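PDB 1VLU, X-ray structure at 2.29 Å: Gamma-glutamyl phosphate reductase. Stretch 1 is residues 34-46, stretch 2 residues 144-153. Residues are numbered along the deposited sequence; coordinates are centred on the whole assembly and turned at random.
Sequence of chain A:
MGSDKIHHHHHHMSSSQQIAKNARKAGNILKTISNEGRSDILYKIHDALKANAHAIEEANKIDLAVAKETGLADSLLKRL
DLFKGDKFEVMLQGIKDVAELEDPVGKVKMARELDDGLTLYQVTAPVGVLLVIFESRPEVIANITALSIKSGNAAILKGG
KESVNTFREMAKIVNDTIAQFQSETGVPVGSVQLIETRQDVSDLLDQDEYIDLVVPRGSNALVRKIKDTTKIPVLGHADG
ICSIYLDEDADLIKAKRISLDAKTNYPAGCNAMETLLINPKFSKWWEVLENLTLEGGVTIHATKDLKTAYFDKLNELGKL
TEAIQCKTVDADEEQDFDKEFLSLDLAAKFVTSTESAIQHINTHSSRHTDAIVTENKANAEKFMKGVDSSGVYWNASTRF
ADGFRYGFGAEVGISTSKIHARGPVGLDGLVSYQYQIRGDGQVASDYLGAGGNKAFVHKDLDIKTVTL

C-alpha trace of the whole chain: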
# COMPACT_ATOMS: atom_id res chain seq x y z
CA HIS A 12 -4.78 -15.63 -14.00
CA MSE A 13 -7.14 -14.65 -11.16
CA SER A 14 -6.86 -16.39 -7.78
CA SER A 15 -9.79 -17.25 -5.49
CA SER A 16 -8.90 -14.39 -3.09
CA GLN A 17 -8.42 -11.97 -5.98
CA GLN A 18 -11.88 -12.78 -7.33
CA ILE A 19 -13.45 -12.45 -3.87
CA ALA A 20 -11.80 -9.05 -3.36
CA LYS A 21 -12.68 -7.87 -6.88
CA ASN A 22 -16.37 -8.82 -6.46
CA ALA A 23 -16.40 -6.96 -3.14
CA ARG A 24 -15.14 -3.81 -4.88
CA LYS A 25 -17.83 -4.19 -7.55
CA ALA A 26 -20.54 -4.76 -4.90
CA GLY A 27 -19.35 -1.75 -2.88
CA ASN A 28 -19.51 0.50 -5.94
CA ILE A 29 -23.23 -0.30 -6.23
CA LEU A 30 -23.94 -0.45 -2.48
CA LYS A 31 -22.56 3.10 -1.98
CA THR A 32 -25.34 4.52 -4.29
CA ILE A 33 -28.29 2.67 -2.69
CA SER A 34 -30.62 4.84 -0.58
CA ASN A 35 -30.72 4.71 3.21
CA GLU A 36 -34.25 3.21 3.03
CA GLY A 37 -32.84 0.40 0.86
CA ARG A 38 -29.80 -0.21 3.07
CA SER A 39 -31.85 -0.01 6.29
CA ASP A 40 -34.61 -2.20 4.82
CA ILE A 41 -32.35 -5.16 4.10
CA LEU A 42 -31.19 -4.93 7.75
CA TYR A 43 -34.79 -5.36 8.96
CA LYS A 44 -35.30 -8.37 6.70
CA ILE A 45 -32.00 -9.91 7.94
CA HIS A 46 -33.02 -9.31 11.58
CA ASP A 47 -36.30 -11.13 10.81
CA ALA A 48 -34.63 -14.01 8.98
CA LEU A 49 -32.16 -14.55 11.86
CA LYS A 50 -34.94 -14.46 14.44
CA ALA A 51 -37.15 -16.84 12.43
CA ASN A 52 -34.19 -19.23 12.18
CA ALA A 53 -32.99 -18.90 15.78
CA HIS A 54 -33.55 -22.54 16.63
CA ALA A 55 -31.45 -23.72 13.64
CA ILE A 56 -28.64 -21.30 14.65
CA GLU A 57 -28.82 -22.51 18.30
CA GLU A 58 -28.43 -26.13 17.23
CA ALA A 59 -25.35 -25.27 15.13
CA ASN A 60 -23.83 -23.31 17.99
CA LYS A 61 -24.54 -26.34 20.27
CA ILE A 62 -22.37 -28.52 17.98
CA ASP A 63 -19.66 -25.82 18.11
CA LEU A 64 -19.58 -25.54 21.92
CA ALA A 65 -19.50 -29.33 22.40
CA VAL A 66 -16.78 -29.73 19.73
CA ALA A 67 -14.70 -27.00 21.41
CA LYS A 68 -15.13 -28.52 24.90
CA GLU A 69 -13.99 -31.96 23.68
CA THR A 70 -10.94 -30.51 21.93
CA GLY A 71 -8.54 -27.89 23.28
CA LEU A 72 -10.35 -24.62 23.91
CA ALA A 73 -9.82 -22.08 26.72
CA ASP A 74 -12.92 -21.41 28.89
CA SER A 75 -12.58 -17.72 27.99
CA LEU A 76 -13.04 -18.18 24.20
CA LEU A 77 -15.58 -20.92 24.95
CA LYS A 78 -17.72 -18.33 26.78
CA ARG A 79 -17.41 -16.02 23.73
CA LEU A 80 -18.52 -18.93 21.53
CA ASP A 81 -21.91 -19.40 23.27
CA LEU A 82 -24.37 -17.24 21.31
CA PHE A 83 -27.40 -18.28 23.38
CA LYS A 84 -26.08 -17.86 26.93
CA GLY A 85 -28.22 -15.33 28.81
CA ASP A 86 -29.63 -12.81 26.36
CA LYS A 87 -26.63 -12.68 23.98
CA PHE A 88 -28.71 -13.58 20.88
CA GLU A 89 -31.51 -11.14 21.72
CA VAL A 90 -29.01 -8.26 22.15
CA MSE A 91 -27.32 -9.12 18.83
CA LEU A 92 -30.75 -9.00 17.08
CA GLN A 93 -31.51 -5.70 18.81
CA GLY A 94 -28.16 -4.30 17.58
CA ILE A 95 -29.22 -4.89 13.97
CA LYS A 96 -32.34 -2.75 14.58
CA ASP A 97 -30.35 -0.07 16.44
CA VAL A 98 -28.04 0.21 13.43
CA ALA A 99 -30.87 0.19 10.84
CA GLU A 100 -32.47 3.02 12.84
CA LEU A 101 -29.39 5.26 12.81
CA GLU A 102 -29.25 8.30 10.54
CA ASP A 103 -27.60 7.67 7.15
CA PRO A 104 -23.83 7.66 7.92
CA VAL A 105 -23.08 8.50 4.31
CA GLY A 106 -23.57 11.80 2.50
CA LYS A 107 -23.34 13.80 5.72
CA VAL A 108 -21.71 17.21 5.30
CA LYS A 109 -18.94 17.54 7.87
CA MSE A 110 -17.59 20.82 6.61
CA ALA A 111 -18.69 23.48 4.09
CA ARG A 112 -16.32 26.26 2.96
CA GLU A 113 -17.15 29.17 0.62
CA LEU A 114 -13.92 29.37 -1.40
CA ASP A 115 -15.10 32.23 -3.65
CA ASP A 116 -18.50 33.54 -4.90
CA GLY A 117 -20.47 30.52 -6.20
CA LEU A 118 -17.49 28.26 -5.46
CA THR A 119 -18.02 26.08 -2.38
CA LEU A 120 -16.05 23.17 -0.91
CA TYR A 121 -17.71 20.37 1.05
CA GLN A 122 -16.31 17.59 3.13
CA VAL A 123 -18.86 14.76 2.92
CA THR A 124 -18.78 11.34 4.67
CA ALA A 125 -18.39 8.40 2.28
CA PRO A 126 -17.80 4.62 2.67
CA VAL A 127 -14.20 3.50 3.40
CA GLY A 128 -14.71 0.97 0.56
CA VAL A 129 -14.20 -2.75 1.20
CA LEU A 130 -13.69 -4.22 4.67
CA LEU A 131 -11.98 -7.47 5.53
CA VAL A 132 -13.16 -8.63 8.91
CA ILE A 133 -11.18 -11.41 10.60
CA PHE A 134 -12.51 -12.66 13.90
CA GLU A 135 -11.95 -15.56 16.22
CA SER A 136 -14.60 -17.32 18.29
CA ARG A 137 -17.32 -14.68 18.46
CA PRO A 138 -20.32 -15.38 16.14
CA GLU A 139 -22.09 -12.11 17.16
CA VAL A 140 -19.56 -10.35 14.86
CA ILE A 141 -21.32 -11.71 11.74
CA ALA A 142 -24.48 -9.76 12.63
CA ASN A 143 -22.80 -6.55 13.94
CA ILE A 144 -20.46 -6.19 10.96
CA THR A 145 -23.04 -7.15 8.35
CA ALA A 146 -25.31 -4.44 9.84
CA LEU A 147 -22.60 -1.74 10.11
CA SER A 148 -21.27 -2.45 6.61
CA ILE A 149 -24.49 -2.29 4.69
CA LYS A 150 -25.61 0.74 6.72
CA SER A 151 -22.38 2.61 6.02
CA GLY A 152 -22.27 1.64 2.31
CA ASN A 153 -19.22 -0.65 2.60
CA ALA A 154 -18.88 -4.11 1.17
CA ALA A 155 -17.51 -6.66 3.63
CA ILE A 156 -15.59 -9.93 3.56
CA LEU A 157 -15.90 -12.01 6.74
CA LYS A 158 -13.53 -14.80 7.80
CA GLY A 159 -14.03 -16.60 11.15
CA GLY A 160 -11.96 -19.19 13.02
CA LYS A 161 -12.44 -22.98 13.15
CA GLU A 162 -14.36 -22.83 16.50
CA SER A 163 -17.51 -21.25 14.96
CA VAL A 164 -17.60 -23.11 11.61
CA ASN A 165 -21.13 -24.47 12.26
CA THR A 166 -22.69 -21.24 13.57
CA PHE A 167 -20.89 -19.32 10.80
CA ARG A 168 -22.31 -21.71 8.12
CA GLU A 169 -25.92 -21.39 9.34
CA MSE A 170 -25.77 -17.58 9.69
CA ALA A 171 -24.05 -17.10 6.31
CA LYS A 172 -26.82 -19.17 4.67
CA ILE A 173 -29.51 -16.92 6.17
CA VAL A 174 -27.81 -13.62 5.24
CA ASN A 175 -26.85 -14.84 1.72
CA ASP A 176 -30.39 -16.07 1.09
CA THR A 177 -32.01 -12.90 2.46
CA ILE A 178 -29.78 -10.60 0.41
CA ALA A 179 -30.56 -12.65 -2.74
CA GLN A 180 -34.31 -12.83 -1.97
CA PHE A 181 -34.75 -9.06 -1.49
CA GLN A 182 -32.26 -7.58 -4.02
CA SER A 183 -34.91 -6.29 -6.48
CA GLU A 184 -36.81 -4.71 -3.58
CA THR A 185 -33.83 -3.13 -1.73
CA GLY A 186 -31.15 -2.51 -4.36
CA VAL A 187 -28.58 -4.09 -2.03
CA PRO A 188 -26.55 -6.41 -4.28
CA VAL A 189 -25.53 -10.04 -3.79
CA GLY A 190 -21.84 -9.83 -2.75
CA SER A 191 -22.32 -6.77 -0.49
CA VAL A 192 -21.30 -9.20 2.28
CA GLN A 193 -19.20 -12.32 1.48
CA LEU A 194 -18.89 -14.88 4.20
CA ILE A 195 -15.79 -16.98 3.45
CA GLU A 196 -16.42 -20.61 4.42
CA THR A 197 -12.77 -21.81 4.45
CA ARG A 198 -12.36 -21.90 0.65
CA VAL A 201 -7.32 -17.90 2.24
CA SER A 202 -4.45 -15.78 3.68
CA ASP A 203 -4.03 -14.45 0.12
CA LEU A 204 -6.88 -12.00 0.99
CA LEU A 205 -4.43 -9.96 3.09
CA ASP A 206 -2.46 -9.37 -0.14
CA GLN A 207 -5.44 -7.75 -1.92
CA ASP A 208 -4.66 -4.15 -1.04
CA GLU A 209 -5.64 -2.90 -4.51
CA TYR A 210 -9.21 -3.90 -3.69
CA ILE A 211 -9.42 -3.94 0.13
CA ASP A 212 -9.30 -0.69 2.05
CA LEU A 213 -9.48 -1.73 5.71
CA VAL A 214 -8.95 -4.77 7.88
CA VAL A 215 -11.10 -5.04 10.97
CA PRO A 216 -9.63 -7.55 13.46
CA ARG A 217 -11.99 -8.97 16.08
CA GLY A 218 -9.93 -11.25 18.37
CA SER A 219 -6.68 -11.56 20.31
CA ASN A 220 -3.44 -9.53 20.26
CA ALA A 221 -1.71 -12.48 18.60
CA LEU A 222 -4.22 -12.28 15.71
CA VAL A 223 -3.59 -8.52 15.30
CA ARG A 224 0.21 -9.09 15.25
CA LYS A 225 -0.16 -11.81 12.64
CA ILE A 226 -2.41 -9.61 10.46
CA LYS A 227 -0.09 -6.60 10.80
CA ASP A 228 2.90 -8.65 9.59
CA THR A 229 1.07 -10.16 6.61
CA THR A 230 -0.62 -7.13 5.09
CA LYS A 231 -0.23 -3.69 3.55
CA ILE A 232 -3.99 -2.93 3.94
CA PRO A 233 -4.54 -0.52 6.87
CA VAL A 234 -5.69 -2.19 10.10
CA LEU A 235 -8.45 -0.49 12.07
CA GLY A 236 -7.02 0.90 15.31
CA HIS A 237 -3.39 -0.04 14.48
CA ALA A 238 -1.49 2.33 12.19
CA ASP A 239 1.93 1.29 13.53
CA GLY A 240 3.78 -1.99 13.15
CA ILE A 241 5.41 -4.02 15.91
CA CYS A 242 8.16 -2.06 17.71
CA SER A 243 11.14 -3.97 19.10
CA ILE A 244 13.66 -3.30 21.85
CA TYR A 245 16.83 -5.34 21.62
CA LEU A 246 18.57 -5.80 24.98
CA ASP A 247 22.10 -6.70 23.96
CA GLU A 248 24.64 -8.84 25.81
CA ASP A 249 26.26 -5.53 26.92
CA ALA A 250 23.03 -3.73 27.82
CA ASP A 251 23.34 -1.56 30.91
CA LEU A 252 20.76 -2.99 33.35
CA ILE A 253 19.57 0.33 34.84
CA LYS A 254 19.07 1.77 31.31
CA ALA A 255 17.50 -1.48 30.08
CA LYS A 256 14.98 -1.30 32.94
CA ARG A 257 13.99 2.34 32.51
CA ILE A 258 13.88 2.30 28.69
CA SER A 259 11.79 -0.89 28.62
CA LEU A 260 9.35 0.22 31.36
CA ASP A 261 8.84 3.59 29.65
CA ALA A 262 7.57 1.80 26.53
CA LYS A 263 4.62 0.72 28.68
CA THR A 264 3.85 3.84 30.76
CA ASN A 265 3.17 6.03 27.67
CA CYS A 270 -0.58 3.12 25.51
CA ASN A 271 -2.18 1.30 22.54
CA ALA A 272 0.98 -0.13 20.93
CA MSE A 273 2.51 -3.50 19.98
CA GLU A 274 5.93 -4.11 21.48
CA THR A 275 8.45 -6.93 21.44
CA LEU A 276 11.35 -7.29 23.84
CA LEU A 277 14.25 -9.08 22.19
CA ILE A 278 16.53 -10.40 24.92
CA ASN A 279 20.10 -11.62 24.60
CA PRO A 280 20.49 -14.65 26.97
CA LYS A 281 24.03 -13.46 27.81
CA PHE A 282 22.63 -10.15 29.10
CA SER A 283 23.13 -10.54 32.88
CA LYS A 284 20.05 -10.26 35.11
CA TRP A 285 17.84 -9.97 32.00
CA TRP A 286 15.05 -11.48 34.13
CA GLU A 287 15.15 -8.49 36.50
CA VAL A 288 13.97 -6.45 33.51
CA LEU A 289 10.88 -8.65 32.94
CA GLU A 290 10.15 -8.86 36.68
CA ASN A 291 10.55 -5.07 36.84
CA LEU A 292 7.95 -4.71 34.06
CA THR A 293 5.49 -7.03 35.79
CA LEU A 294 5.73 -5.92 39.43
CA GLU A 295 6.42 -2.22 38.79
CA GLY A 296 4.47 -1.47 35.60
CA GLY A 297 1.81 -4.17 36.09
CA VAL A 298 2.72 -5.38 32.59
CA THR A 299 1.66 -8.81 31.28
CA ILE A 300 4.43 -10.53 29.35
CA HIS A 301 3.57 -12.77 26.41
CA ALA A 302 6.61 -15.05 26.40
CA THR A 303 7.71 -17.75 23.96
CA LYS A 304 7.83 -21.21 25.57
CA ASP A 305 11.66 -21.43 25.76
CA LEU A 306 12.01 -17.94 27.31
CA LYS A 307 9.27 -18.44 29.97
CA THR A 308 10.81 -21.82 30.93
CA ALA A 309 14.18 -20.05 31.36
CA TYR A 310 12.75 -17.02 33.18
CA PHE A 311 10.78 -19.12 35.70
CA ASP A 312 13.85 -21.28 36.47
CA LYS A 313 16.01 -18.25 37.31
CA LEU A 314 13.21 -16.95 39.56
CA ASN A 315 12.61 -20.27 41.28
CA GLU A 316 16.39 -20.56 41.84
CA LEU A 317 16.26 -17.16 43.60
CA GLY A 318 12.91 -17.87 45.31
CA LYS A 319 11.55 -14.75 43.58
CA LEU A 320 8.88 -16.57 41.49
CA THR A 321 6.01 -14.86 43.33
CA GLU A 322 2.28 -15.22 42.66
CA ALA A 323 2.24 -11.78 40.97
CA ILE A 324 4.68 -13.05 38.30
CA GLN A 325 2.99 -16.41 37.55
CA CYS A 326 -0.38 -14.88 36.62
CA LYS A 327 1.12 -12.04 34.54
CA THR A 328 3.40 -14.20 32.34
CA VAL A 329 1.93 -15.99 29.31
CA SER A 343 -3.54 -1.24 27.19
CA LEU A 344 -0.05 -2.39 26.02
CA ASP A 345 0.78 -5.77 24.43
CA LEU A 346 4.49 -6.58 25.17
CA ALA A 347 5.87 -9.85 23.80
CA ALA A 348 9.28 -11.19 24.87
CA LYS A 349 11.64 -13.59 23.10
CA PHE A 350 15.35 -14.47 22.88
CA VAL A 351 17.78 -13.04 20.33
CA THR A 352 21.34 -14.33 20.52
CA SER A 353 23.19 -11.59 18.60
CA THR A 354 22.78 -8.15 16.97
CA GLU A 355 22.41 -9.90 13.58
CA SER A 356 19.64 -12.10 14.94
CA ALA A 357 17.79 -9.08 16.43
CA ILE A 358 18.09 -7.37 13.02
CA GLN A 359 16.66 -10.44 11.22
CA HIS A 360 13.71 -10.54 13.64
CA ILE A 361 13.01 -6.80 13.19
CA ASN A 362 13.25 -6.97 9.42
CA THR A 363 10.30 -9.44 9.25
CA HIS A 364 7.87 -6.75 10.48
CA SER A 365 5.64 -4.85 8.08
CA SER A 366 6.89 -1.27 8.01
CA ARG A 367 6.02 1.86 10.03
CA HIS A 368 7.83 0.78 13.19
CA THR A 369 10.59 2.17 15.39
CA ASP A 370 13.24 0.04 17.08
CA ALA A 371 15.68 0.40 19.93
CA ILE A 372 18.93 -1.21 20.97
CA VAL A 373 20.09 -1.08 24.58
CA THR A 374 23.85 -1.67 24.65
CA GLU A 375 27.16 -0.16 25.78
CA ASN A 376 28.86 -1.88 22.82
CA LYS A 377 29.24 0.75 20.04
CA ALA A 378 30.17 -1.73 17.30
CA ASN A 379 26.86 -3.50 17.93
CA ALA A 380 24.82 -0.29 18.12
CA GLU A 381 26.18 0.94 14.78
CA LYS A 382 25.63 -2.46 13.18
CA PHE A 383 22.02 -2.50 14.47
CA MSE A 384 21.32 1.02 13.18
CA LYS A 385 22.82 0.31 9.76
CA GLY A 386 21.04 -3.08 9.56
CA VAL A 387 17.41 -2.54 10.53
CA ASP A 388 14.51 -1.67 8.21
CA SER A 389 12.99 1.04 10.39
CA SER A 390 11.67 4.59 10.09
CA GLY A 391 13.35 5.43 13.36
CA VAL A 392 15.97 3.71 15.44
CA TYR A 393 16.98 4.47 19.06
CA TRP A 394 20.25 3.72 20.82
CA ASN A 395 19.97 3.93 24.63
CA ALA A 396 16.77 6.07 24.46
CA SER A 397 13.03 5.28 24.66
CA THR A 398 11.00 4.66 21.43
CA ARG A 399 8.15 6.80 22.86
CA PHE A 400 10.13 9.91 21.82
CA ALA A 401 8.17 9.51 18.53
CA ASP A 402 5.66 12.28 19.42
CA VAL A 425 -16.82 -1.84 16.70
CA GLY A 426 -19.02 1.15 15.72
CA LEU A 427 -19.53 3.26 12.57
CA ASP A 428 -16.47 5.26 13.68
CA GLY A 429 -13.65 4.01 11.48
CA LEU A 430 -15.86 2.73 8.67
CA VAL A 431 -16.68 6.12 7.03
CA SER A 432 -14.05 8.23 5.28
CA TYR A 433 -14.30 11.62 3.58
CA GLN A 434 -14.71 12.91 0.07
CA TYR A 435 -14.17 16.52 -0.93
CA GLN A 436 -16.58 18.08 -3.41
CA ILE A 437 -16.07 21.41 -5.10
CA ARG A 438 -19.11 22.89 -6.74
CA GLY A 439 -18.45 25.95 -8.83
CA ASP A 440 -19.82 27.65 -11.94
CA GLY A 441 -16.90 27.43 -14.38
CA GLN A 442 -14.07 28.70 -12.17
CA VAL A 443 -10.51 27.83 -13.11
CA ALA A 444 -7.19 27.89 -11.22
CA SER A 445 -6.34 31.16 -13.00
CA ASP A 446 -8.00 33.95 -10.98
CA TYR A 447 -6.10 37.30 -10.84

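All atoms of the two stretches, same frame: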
# COMPACT_ATOMS: atom_id res chain seq x y z
N SER A 34 -30.02 3.93 -1.57
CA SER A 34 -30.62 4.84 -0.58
C SER A 34 -30.55 4.27 0.83
O SER A 34 -30.41 3.07 1.01
CB SER A 34 -32.08 5.09 -0.93
OG SER A 34 -32.86 3.91 -0.77
N ASN A 35 -30.64 5.14 1.82
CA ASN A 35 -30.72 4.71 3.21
C ASN A 35 -31.92 3.78 3.52
O ASN A 35 -31.80 2.86 4.34
CB ASN A 35 -30.78 5.92 4.13
CG ASN A 35 -30.63 5.55 5.57
OD1 ASN A 35 -29.60 5.00 5.97
ND2 ASN A 35 -31.64 5.86 6.37
N GLU A 36 -33.05 4.04 2.88
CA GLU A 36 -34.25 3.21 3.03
C GLU A 36 -33.98 1.79 2.54
O GLU A 36 -34.44 0.83 3.15
CB GLU A 36 -35.46 3.80 2.29
CG GLU A 36 -35.72 5.28 2.57
N GLY A 37 -33.24 1.69 1.44
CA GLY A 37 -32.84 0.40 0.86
C GLY A 37 -31.82 -0.34 1.72
O GLY A 37 -31.95 -1.53 1.96
N ARG A 38 -30.80 0.38 2.18
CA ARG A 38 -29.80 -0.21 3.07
C ARG A 38 -30.37 -0.57 4.46
O ARG A 38 -30.02 -1.60 5.01
CB ARG A 38 -28.58 0.69 3.19
CG ARG A 38 -27.70 0.73 1.93
CD ARG A 38 -26.50 1.68 2.12
NE ARG A 38 -26.81 3.07 1.78
CZ ARG A 38 -26.83 4.09 2.64
NH1 ARG A 38 -26.55 3.92 3.92
NH2 ARG A 38 -27.15 5.30 2.21
N SER A 39 -31.23 0.28 5.01
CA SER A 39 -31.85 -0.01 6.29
C SER A 39 -32.88 -1.15 6.20
O SER A 39 -33.03 -1.93 7.13
CB SER A 39 -32.53 1.24 6.84
OG SER A 39 -31.62 2.32 6.89
N ASP A 40 -33.57 -1.22 5.06
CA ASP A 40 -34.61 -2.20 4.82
C ASP A 40 -34.07 -3.61 4.83
O ASP A 40 -34.64 -4.50 5.48
CB ASP A 40 -35.30 -1.92 3.49
CG ASP A 40 -36.55 -2.77 3.28
OD1 ASP A 40 -37.24 -3.07 4.29
OD2 ASP A 40 -36.84 -3.12 2.11
N ILE A 41 -32.97 -3.84 4.12
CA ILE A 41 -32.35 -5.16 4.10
C ILE A 41 -31.92 -5.57 5.51
O ILE A 41 -31.90 -6.76 5.82
CB ILE A 41 -31.18 -5.27 3.05
CG1 ILE A 41 -30.87 -6.74 2.69
CG2 ILE A 41 -29.91 -4.58 3.55
CD1 ILE A 41 -32.08 -7.62 2.30
N LEU A 42 -31.58 -4.61 6.37
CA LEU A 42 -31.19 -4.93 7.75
C LEU A 42 -32.37 -5.44 8.58
O LEU A 42 -32.19 -6.29 9.45
CB LEU A 42 -30.48 -3.75 8.43
CG LEU A 42 -29.11 -3.31 7.91
CD1 LEU A 42 -28.45 -2.38 8.91
CD2 LEU A 42 -28.21 -4.53 7.59
N TYR A 43 -33.56 -4.91 8.31
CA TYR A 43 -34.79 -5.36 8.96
C TYR A 43 -35.18 -6.76 8.53
O TYR A 43 -35.61 -7.56 9.35
CB TYR A 43 -35.95 -4.39 8.71
CG TYR A 43 -35.85 -3.08 9.47
CD1 TYR A 43 -35.72 -3.07 10.87
CD2 TYR A 43 -35.89 -1.86 8.81
CE1 TYR A 43 -35.63 -1.87 11.58
CE2 TYR A 43 -35.80 -0.65 9.50
CZ TYR A 43 -35.67 -0.67 10.89
OH TYR A 43 -35.59 0.53 11.57
N LYS A 44 -35.03 -7.05 7.24
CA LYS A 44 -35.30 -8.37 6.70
C LYS A 44 -34.33 -9.41 7.28
O LYS A 44 -34.73 -10.53 7.61
CB LYS A 44 -35.20 -8.37 5.16
CG LYS A 44 -36.04 -7.33 4.43
CD LYS A 44 -37.52 -7.59 4.57
CE LYS A 44 -38.33 -6.76 3.58
NZ LYS A 44 -38.74 -5.43 4.11
N ILE A 45 -33.05 -9.04 7.39
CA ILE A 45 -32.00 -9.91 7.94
C ILE A 45 -32.22 -10.19 9.42
O ILE A 45 -32.00 -11.32 9.87
CB ILE A 45 -30.55 -9.32 7.69
CG1 ILE A 45 -30.16 -9.43 6.22
CG2 ILE A 45 -29.50 -10.05 8.55
CD1 ILE A 45 -28.88 -8.69 5.86
N HIS A 46 -32.63 -9.17 10.17
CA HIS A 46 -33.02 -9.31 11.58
C HIS A 46 -34.15 -10.33 11.70
O HIS A 46 -34.13 -11.18 12.60
CB HIS A 46 -33.47 -7.96 12.16
CG HIS A 46 -34.30 -8.09 13.41
ND1 HIS A 46 -33.83 -7.74 14.66
CD2 HIS A 46 -35.56 -8.54 13.60
CE1 HIS A 46 -34.77 -7.97 15.56
NE2 HIS A 46 -35.83 -8.45 14.94
N ILE A 144 -21.21 -6.65 12.11
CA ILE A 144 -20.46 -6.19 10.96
C ILE A 144 -21.30 -6.16 9.69
O ILE A 144 -21.21 -5.23 8.92
CB ILE A 144 -19.18 -7.02 10.78
CG1 ILE A 144 -18.10 -6.53 11.74
CG2 ILE A 144 -18.67 -6.98 9.32
CD1 ILE A 144 -17.69 -5.09 11.53
N THR A 145 -22.10 -7.18 9.46
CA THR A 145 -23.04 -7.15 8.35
C THR A 145 -23.90 -5.89 8.46
O THR A 145 -24.06 -5.16 7.49
CB THR A 145 -23.91 -8.45 8.30
OG1 THR A 145 -23.12 -9.55 7.85
CG2 THR A 145 -25.12 -8.30 7.38
N ALA A 146 -24.46 -5.63 9.64
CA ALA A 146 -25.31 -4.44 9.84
C ALA A 146 -24.54 -3.13 9.59
O ALA A 146 -24.95 -2.32 8.77
CB ALA A 146 -25.99 -4.47 11.24
N LEU A 147 -23.40 -2.95 10.26
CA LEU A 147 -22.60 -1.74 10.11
C LEU A 147 -22.09 -1.48 8.72
O LEU A 147 -21.97 -0.31 8.33
CB LEU A 147 -21.41 -1.74 11.08
CG LEU A 147 -21.71 -1.57 12.56
CD1 LEU A 147 -20.46 -1.88 13.35
CD2 LEU A 147 -22.23 -0.18 12.86
N SER A 148 -21.76 -2.55 7.99
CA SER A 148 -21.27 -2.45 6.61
C SER A 148 -22.30 -1.99 5.62
O SER A 148 -22.04 -1.12 4.79
CB SER A 148 -20.79 -3.81 6.12
OG SER A 148 -19.48 -4.07 6.58
N ILE A 149 -23.46 -2.64 5.63
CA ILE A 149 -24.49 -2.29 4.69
C ILE A 149 -24.98 -0.88 5.00
O ILE A 149 -25.11 -0.08 4.10
CB ILE A 149 -25.63 -3.33 4.71
CG1 ILE A 149 -25.16 -4.62 4.04
CG2 ILE A 149 -26.92 -2.76 4.06
CD1 ILE A 149 -25.78 -5.88 4.66
N LYS A 150 -25.20 -0.59 6.27
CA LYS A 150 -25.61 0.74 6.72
C LYS A 150 -24.65 1.85 6.27
O LYS A 150 -25.09 2.93 5.83
CB LYS A 150 -25.77 0.75 8.24
CG LYS A 150 -26.41 2.00 8.83
CD LYS A 150 -27.77 2.29 8.22
CE LYS A 150 -28.46 3.40 9.00
NZ LYS A 150 -29.74 3.72 8.33
N SER A 151 -23.36 1.61 6.39
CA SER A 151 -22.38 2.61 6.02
C SER A 151 -21.96 2.59 4.55
O SER A 151 -21.14 3.39 4.14
CB SER A 151 -21.17 2.54 6.95
OG SER A 151 -20.46 1.34 6.81
N GLY A 152 -22.53 1.69 3.75
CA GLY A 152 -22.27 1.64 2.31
C GLY A 152 -20.99 0.92 1.91
O GLY A 152 -20.52 1.07 0.78
N ASN A 153 -20.43 0.14 2.84
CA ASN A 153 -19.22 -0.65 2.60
C ASN A 153 -19.55 -2.09 2.28
O ASN A 153 -20.45 -2.65 2.88
CB ASN A 153 -18.33 -0.70 3.85
CG ASN A 153 -17.73 0.61 4.19
OD1 ASN A 153 -16.88 1.11 3.48
ND2 ASN A 153 -18.14 1.16 5.33

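Two helices pack nearly antiparallel, with an angle of 163° between their directions and a closest axis approach of 8.6 Å. The first helix starts at Asn35 and runs on beyond His46; the second begins before Ile144. Ser34 caps the first helix: its OG accepts from Gly37 N at 3.2 Å. The second closes in a Schellman motif at Gly152, whose positive phi suits glycine. In register, Arg38 CA lies 5.6 Å from Lys150 CA, and Leu42 CA lies 6.3 Å from Ala146 CA.

The apolar centre is a pair of interlocking knobs. Leu42 sits among Thr145, Ala146, Ile149 and Lys150. Ile149 sits among Arg38, Ile41, Leu42 and Ile45. Leu42 CD2 is 4.0 Å from Ile149 CD1, and Ile41 CG2 is 3.5 Å from Ile149 CG2. Ile45 CD1 reaches Thr145 CG2 at 4.1 Å.

Polar contacts gather near the start of the first helix. The CA-to-CB bond of Lys150 points away, yet its extended end returns to this helix. Lys150 NZ donates to Asn35 OD1 at 2.7 Å and to Ser39 OG at 2.8 Å. Ser39 OG in turn donates to Asn35 O at 2.6 Å, so this hydroxyl links the lysine to the helix backbone. Arg38 NH1 makes a weak hydrogen bond to Lys150 O at 2.6 Å; its N-H...acceptor angle is only 117°.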